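Long-range contacts in arylsulfatase (PDB 7AJ0), which probably hydrolyses sulfate esters of the algal polysaccharide fucoidan, working as an exo-acting, calcium-containing sulfatase that assembles into hexamers: residues T101-R106 / V121-T126; K157-E162 / P180-D185. All blocks are in the same frame, centred on the assembly; numbering follows the deposited sequence.

Contact 1: residues T101-R106 / V121-T126; sequences TCTSSR and VRPILT. With CA (calcium ion), chain G.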
ATOM      1  N   THR A 101      19.832   0.023 -18.864  1.00 22.36           N
ATOM      2  CA  THR A 101      19.180   0.622 -20.022  1.00 22.58           C
ATOM      3  C   THR A 101      20.046   0.448 -21.265  1.00 22.60           C
ATOM      4  O   THR A 101      21.218   0.074 -21.187  1.00 22.50           O
ATOM      5  CB  THR A 101      18.876   2.110 -19.782  1.00 23.01           C
ATOM      6  OG1 THR A 101      20.059   2.776 -19.320  1.00 23.29           O
ATOM      7  CG2 THR A 101      17.775   2.267 -18.745  1.00 26.95           C
ATOM      8  N   CYS A 102      19.444   0.750 -22.422  1.00 24.96           N
ATOM      9  CA  CYS A 102      20.028   0.374 -23.707  1.00 22.82           C
ATOM     10  C   CYS A 102      21.377   1.047 -23.933  1.00 23.05           C
ATOM     11  O   CYS A 102      22.402   0.376 -24.102  1.00 22.91           O
ATOM     12  CB  CYS A 102      19.068   0.742 -24.844  1.00 29.94           C
ATOM     13  SG  CYS A 102      17.437  -0.017 -24.767  1.00 51.65           S
ATOM     14  N   THR A 103      21.386   2.381 -23.971  1.00 23.46           N
ATOM     15  CA  THR A 103      22.608   3.106 -24.304  1.00 23.79           C
ATOM     16  C   THR A 103      23.733   2.774 -23.334  1.00 23.62           C
ATOM     17  O   THR A 103      24.898   2.669 -23.734  1.00 23.72           O
ATOM     18  CB  THR A 103      22.339   4.613 -24.307  1.00 24.31           C
ATOM     19  OG1 THR A 103      21.335   4.919 -25.282  1.00 24.53           O
ATOM     20  CG2 THR A 103      23.612   5.385 -24.623  1.00 24.72           C
ATOM     21  N   SER A 104      23.402   2.605 -22.052  1.00 23.41           N
ATOM     22  CA  SER A 104      24.429   2.344 -21.051  1.00 23.30           C
ATOM     23  C   SER A 104      25.060   0.971 -21.247  1.00 22.96           C
ATOM     24  O   SER A 104      26.284   0.824 -21.135  1.00 23.02           O
ATOM     25  CB  SER A 104      23.829   2.470 -19.651  1.00 23.21           C
ATOM     26  OG  SER A 104      23.543   3.824 -19.347  1.00 23.63           O
ATOM     27  N   SER A 105      24.246  -0.041 -21.548  1.00 22.63           N
ATOM     28  CA  SER A 105      24.778  -1.385 -21.748  1.00 22.35           C
ATOM     29  C   SER A 105      25.585  -1.484 -23.036  1.00 22.53           C
ATOM     30  O   SER A 105      26.594  -2.194 -23.090  1.00 22.48           O
ATOM     31  CB  SER A 105      23.636  -2.399 -21.766  1.00 22.05           C
ATOM     32  OG  SER A 105      23.103  -2.588 -20.471  1.00 29.36           O
ATOM     33  N   ARG A 106      25.149  -0.794 -24.089  1.00 22.78           N
ATOM     34  CA  ARG A 106      25.846  -0.889 -25.367  1.00 23.00           C
ATOM     35  C   ARG A 106      27.155  -0.115 -25.347  1.00 23.35           C
ATOM     36  O   ARG A 106      28.121  -0.521 -26.003  1.00 23.48           O
ATOM     37  CB  ARG A 106      24.922  -0.407 -26.481  1.00 23.20           C
ATOM     38  CG  ARG A 106      23.827  -1.416 -26.776  1.00 22.91           C
ATOM     39  CD  ARG A 106      22.544  -0.787 -27.281  1.00 23.08           C
ATOM     40  NE  ARG A 106      21.457  -1.763 -27.223  1.00 25.00           N
ATOM     41  CZ  ARG A 106      21.313  -2.769 -28.080  1.00 22.71           C
ATOM     42  NH1 ARG A 106      22.183  -2.932 -29.068  1.00 24.32           N
ATOM     43  NH2 ARG A 106      20.300  -3.614 -27.948  1.00 25.40           N
ATOM     44  N   VAL A 121      25.746   7.738 -20.843  1.00 25.45           N
ATOM     45  CA  VAL A 121      24.557   7.298 -20.123  1.00 25.09           C
ATOM     46  C   VAL A 121      23.276   7.618 -20.879  1.00 25.20           C
ATOM     47  O   VAL A 121      22.213   7.077 -20.537  1.00 39.91           O
ATOM     48  CB  VAL A 121      24.485   7.930 -18.717  1.00 25.28           C
ATOM     49  CG1 VAL A 121      25.696   7.519 -17.887  1.00 27.39           C
ATOM     50  CG2 VAL A 121      24.382   9.455 -18.803  1.00 25.97           C
ATOM     51  N   ARG A 122      23.339   8.479 -21.890  1.00 25.68           N
ATOM     52  CA  ARG A 122      22.203   8.844 -22.720  1.00 25.88           C
ATOM     53  C   ARG A 122      22.663   8.948 -24.164  1.00 26.13           C
ATOM     54  O   ARG A 122      23.821   9.300 -24.424  1.00 47.35           O
ATOM     55  CB  ARG A 122      21.585  10.183 -22.289  1.00 32.86           C
ATOM     56  CG  ARG A 122      20.880  10.143 -20.946  1.00 30.33           C
ATOM     57  CD  ARG A 122      20.474  11.538 -20.493  1.00 33.82           C
ATOM     58  NE  ARG A 122      19.745  11.501 -19.228  1.00 45.53           N
ATOM     59  CZ  ARG A 122      18.472  11.135 -19.112  1.00 42.82           C
ATOM     60  NH1 ARG A 122      17.783  10.771 -20.185  1.00 44.70           N
ATOM     61  NH2 ARG A 122      17.888  11.130 -17.920  1.00 41.86           N
ATOM     62  N   PRO A 123      21.786   8.655 -25.125  1.00 27.51           N
ATOM     63  CA  PRO A 123      22.164   8.830 -26.540  1.00 26.43           C
ATOM     64  C   PRO A 123      22.246  10.308 -26.887  1.00 27.40           C
ATOM     65  O   PRO A 123      21.289  11.060 -26.683  1.00 38.94           O
ATOM     66  CB  PRO A 123      21.037   8.120 -27.301  1.00 26.20           C
ATOM     67  CG  PRO A 123      19.861   8.194 -26.386  1.00 26.06           C
ATOM     68  CD  PRO A 123      20.413   8.130 -24.978  1.00 34.04           C
ATOM     69  N   ILE A 124      23.395  10.722 -27.408  1.00 31.99           N
ATOM     70  CA  ILE A 124      23.595  12.106 -27.823  1.00 35.19           C
ATOM     71  C   ILE A 124      23.033  12.267 -29.230  1.00 45.46           C
ATOM     72  O   ILE A 124      23.517  11.641 -30.180  1.00 28.69           O
ATOM     73  CB  ILE A 124      25.079  12.495 -27.773  1.00 28.76           C
ATOM     74  CG1 ILE A 124      25.708  12.033 -26.457  1.00 42.88           C
ATOM     75  CG2 ILE A 124      25.223  14.006 -27.932  1.00 40.25           C
ATOM     76  CD1 ILE A 124      27.193  12.340 -26.341  1.00 45.01           C
ATOM     77  N   LEU A 125      22.013  13.107 -29.364  1.00 53.18           N
ATOM     78  CA  LEU A 125      21.340  13.315 -30.633  1.00 43.44           C
ATOM     79  C   LEU A 125      22.012  14.444 -31.408  1.00 37.88           C
ATOM     80  O   LEU A 125      22.801  15.225 -30.871  1.00 37.92           O
ATOM     81  CB  LEU A 125      19.863  13.631 -30.404  1.00 36.08           C
ATOM     82  CG  LEU A 125      19.165  12.781 -29.340  1.00 47.54           C
ATOM     83  CD1 LEU A 125      17.764  13.307 -29.038  1.00 30.12           C
ATOM     84  CD2 LEU A 125      19.117  11.321 -29.773  1.00 45.52           C
ATOM     85  N   THR A 126      21.692  14.526 -32.697  1.00 36.81           N
ATOM     86  CA  THR A 126      22.159  15.643 -33.504  1.00 37.34           C
ATOM     87  C   THR A 126      21.731  16.956 -32.858  1.00 41.31           C
ATOM     88  O   THR A 126      20.619  17.079 -32.336  1.00 34.31           O
ATOM     89  CB  THR A 126      21.608  15.546 -34.927  1.00 45.98           C
ATOM     90  OG1 THR A 126      22.114  14.362 -35.560  1.00 57.00           O
ATOM     91  CG2 THR A 126      22.011  16.769 -35.741  1.00 35.71           C
TER
HETATM   92 CA    CA G 600      17.821  -2.536 -24.654  1.00 22.07          CA
HETATM   93  O   HOH W   1      21.258   4.138 -20.957  1.00 23.08           O
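The flat peptide between Arg122 and Pro123 and the pyrrolidine ring next to it form a platform that Thr103 meets from one side. Methyl CG2 of Thr103 stands squarely on the face of this peptide, 3.7 Å from the carbonyl carbon C of Arg122. The hydroxyl lies over the proline ring, where Thr103 OG1 is 3.4 Å from Pro123 CD and somewhat farther from CG and CB. Both placements follow from one torsion: OG1 is anti to the carbonyl carbon (chi1 -60°) and CG2 anti to the backbone N, so the forked side chain crosses the proline at about a right angle. The polar need of OG1 is met by a hydrogen bond to the carbonyl O of His159. One helix position on, Ser104 OG packs 3.7 Å from Val121 CA. The polar joint of the two segments is a water, hydrogen-bonded to Thr101 OG1 at 2.4 Å and to Ser104 OG at 2.8 Å, and donating to Val121 O at 3.1 Å; this carbonyl also accepts from Arg426. On another side of the helix, Cys102 SG is 2.5 Å from the calcium ion, which Asp60, Asp61, Asp325 and Asn326 also bind. The sulfur sits in the first helical turn, beside its own backbone N, where the helix end would probably favour a thiolate. Arg106 NE bonds to the calcium ligand Asp325. Cys102 to Arg106 resemble the sulfatase signature, whose cysteine is matured to formylglycine in active enzymes; here it is modelled as unmodified cysteine at the metal site.

Contact 2: residues K157-E162 / P180-D185; sequences KWHVGE and PSVQSD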
ATOM      1  N   LYS A 157      21.187  -2.497 -34.173  1.00 24.19           N
ATOM      2  CA  LYS A 157      20.912  -1.333 -33.341  1.00 24.23           C
ATOM      3  C   LYS A 157      22.199  -0.776 -32.742  1.00 28.80           C
ATOM      4  O   LYS A 157      23.049  -1.520 -32.245  1.00 23.99           O
ATOM      5  CB  LYS A 157      19.931  -1.709 -32.230  1.00 23.84           C
ATOM      6  CG  LYS A 157      19.656  -0.595 -31.235  1.00 27.04           C
ATOM      7  CD  LYS A 157      18.829  -1.101 -30.059  1.00 28.42           C
ATOM      8  CE  LYS A 157      18.841  -0.103 -28.915  1.00 27.35           C
ATOM      9  NZ  LYS A 157      18.205  -0.647 -27.685  1.00 59.91           N
ATOM     10  N   TRP A 158      22.333   0.551 -32.785  1.00 24.65           N
ATOM     11  CA  TRP A 158      23.468   1.242 -32.182  1.00 24.77           C
ATOM     12  C   TRP A 158      23.037   1.881 -30.868  1.00 24.62           C
ATOM     13  O   TRP A 158      23.300   1.337 -29.791  1.00 24.22           O
ATOM     14  CB  TRP A 158      24.017   2.292 -33.142  1.00 25.41           C
ATOM     15  CG  TRP A 158      25.229   3.031 -32.658  1.00 25.64           C
ATOM     16  CD1 TRP A 158      25.437   4.378 -32.717  1.00 27.46           C
ATOM     17  CD2 TRP A 158      26.400   2.472 -32.048  1.00 25.42           C
ATOM     18  NE1 TRP A 158      26.666   4.693 -32.188  1.00 26.30           N
ATOM     19  CE2 TRP A 158      27.276   3.541 -31.771  1.00 25.84           C
ATOM     20  CE3 TRP A 158      26.794   1.172 -31.712  1.00 27.36           C
ATOM     21  CZ2 TRP A 158      28.518   3.349 -31.171  1.00 25.81           C
ATOM     22  CZ3 TRP A 158      28.028   0.987 -31.117  1.00 24.93           C
ATOM     23  CH2 TRP A 158      28.874   2.069 -30.852  1.00 26.10           C
ATOM     24  N   HIS A 159      22.378   3.034 -30.945  1.00 24.99           N
ATOM     25  CA  HIS A 159      21.805   3.689 -29.770  1.00 31.15           C
ATOM     26  C   HIS A 159      22.882   4.129 -28.782  1.00 24.92           C
ATOM     27  O   HIS A 159      22.637   4.205 -27.575  1.00 24.70           O
ATOM     28  CB  HIS A 159      20.793   2.769 -29.077  1.00 24.42           C
ATOM     29  CG  HIS A 159      19.663   3.494 -28.416  1.00 24.53           C
ATOM     30  ND1 HIS A 159      18.810   2.881 -27.523  1.00 36.47           N
ATOM     31  CD2 HIS A 159      19.237   4.776 -28.524  1.00 31.33           C
ATOM     32  CE1 HIS A 159      17.912   3.756 -27.104  1.00 34.45           C
ATOM     33  NE2 HIS A 159      18.150   4.912 -27.697  1.00 32.30           N
ATOM     34  N   VAL A 160      24.084   4.415 -29.284  1.00 25.22           N
ATOM     35  CA  VAL A 160      25.146   4.974 -28.456  1.00 25.35           C
ATOM     36  C   VAL A 160      25.598   6.290 -29.081  1.00 26.07           C
ATOM     37  O   VAL A 160      26.785   6.634 -29.043  1.00 29.72           O
ATOM     38  CB  VAL A 160      26.337   4.010 -28.309  1.00 25.09           C
ATOM     39  CG1 VAL A 160      27.215   4.432 -27.130  1.00 25.13           C
ATOM     40  CG2 VAL A 160      25.856   2.577 -28.144  1.00 24.50           C
ATOM     41  N   GLY A 161      24.665   7.022 -29.681  1.00 26.42           N
ATOM     42  CA  GLY A 161      24.982   8.310 -30.263  1.00 27.17           C
ATOM     43  C   GLY A 161      24.878   8.347 -31.773  1.00 27.55           C
ATOM     44  O   GLY A 161      25.372   7.450 -32.463  1.00 27.38           O
ATOM     45  N   GLU A 162      24.245   9.401 -32.298  1.00 28.14           N
ATOM     46  CA  GLU A 162      24.045   9.547 -33.730  1.00 28.60           C
ATOM     47  C   GLU A 162      24.572  10.864 -34.283  1.00 29.50           C
ATOM     48  O   GLU A 162      24.398  11.126 -35.478  1.00 30.00           O
ATOM     49  CB  GLU A 162      22.552   9.418 -34.074  1.00 28.53           C
ATOM     50  CG  GLU A 162      21.672  10.469 -33.417  1.00 51.52           C
ATOM     51  CD  GLU A 162      20.191  10.179 -33.581  1.00 54.35           C
ATOM     52  OE1 GLU A 162      19.817   8.988 -33.624  1.00 54.70           O
ATOM     53  OE2 GLU A 162      19.403  11.145 -33.669  1.00 46.96           O
ATOM     54  N   PRO A 180      20.792   3.946 -36.245  1.00 26.76           N
ATOM     55  CA  PRO A 180      21.471   4.896 -35.347  1.00 26.86           C
ATOM     56  C   PRO A 180      20.824   4.992 -33.976  1.00 27.35           C
ATOM     57  O   PRO A 180      21.531   5.090 -32.969  1.00 26.23           O
ATOM     58  CB  PRO A 180      21.386   6.223 -36.118  1.00 27.65           C
ATOM     59  CG  PRO A 180      21.316   5.817 -37.548  1.00 27.96           C
ATOM     60  CD  PRO A 180      20.529   4.531 -37.574  1.00 27.42           C
ATOM     61  N   SER A 181      19.499   4.962 -33.908  1.00 31.38           N
ATOM     62  CA  SER A 181      18.771   5.150 -32.650  1.00 26.14           C
ATOM     63  C   SER A 181      18.175   3.781 -32.215  1.00 25.52           C
ATOM     64  O   SER A 181      18.927   2.924 -31.801  1.00 25.10           O
ATOM     65  CB  SER A 181      17.708   6.232 -32.801  1.00 26.65           C
ATOM     66  OG  SER A 181      16.720   5.875 -33.737  1.00 34.79           O
ATOM     67  N   VAL A 182      16.870   3.604 -32.361  1.00 25.54           N
ATOM     68  CA  VAL A 182      16.192   2.469 -31.725  1.00 25.03           C
ATOM     69  C   VAL A 182      14.856   2.249 -32.412  1.00 25.24           C
ATOM     70  O   VAL A 182      14.318   3.147 -33.049  1.00 25.75           O
ATOM     71  CB  VAL A 182      16.033   2.725 -30.201  1.00 24.77           C
ATOM     72  CG1 VAL A 182      15.208   3.994 -29.953  1.00 25.23           C
ATOM     73  CG2 VAL A 182      15.412   1.531 -29.498  1.00 24.29           C
ATOM     74  N   GLN A 183      14.316   1.031 -32.281  1.00 24.87           N
ATOM     75  CA  GLN A 183      13.074   0.675 -32.967  1.00 25.08           C
ATOM     76  C   GLN A 183      11.954   1.665 -32.653  1.00 25.45           C
ATOM     77  O   GLN A 183      11.248   2.131 -33.555  1.00 25.94           O
ATOM     78  CB  GLN A 183      12.665  -0.746 -32.585  1.00 24.64           C
ATOM     79  CG  GLN A 183      11.303  -1.205 -33.101  1.00 24.86           C
ATOM     80  CD  GLN A 183      11.384  -1.971 -34.412  1.00 25.01           C
ATOM     81  OE1 GLN A 183      12.469  -2.194 -34.954  1.00 24.95           O
ATOM     82  NE2 GLN A 183      10.230  -2.380 -34.926  1.00 25.25           N
ATOM     83  N   SER A 184      11.758   1.975 -31.369  1.00 25.26           N
ATOM     84  CA  SER A 184      10.652   2.846 -30.983  1.00 25.63           C
ATOM     85  C   SER A 184      10.742   4.211 -31.654  1.00 26.25           C
ATOM     86  O   SER A 184       9.716   4.866 -31.869  1.00 26.73           O
ATOM     87  CB  SER A 184      10.621   3.004 -29.462  1.00 27.76           C
ATOM     88  OG  SER A 184      11.894   3.385 -28.967  1.00 27.99           O
ATOM     89  N   ASP A 185      11.955   4.656 -31.991  1.00 26.32           N
ATOM     90  CA  ASP A 185      12.101   5.931 -32.685  1.00 26.97           C
ATOM     91  C   ASP A 185      11.428   5.888 -34.051  1.00 27.42           C
ATOM     92  O   ASP A 185      10.862   6.890 -34.506  1.00 28.06           O
ATOM     93  CB  ASP A 185      13.584   6.279 -32.820  1.00 26.97           C
ATOM     94  CG  ASP A 185      13.810   7.685 -33.342  1.00 32.63           C
ATOM     95  OD1 ASP A 185      12.824   8.444 -33.465  1.00 38.51           O
ATOM     96  OD2 ASP A 185      14.976   8.030 -33.632  1.00 38.24           O
TER
HETATM   97  O   HOH W   2      21.900   7.022 -31.019  1.00 22.07           O
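Val182 rests on one face of the His159 imidazole, its CB 3.8 Å from the ring centroid and only 11° off the normal, a CH-pi contact almost over the middle. Its branches divide the work: CG1 packs against His159 NE2, while Val182 CG2 runs alongside the extended lysine chain, 3.8 Å from Lys157 CE. The main chains are joined by His159 N donating to Pro180 O at 3.0 Å, a moderately bent bond (148°) that reaches the carbonyl from above its plane. The same oxygen accepts from a water at 2.8 Å, and that water is in turn held by the N-H of Gly161, so Pro180 O is gripped twice. Ser181 O packs 3.3 Å from His159 CB. An alanine at His159 would remove the imidazole face on which Val182 rests and would probably loosen the packing of 180-185 against this loop. Lys157, Trp158 and His159 close a sequence that matches the second sulfatase signature, in the loop that follows parallel strand 151-155 in this alkaline phosphatase-like fold. Farther out, Glu162 crosses Pro180, its OE1 reaching 3.6 Å from Ser181 CB. Ser181 OG, turned between its backbone N and carbonyl carbon, donates to the anti lone pair of Asp185 OD2 at 2.8 Å, tying the loop to helix 183-187. Lys157 NZ forms a salt bridge with the calcium ligand Asp60. The Trp158 indole, with Val160 CB against one face, is held by its NE1 bond to Met166 O.

Overall arrangement
From the N terminus, the chain leaves strand 91-97, enters helix 102-111 and returns past helix 115-118, where contact 1 closes a largely helical loop. Strand 151-155 then leads into 157-162, and contact 2 closes a second loop, which contains strand 175-177, just before helix 183-187. The two loops follow in series, neither enclosing the other, yet their contacts have centres about 8 Å apart. Ile124 O and Glu162 N probably share a backbone hydrogen bond, and Arg106 packs against the carbonyl of Trp158. Cys102 and Lys157 also meet beside the calcium ion, so segment 157-162 links the helix start to the region around 180-185.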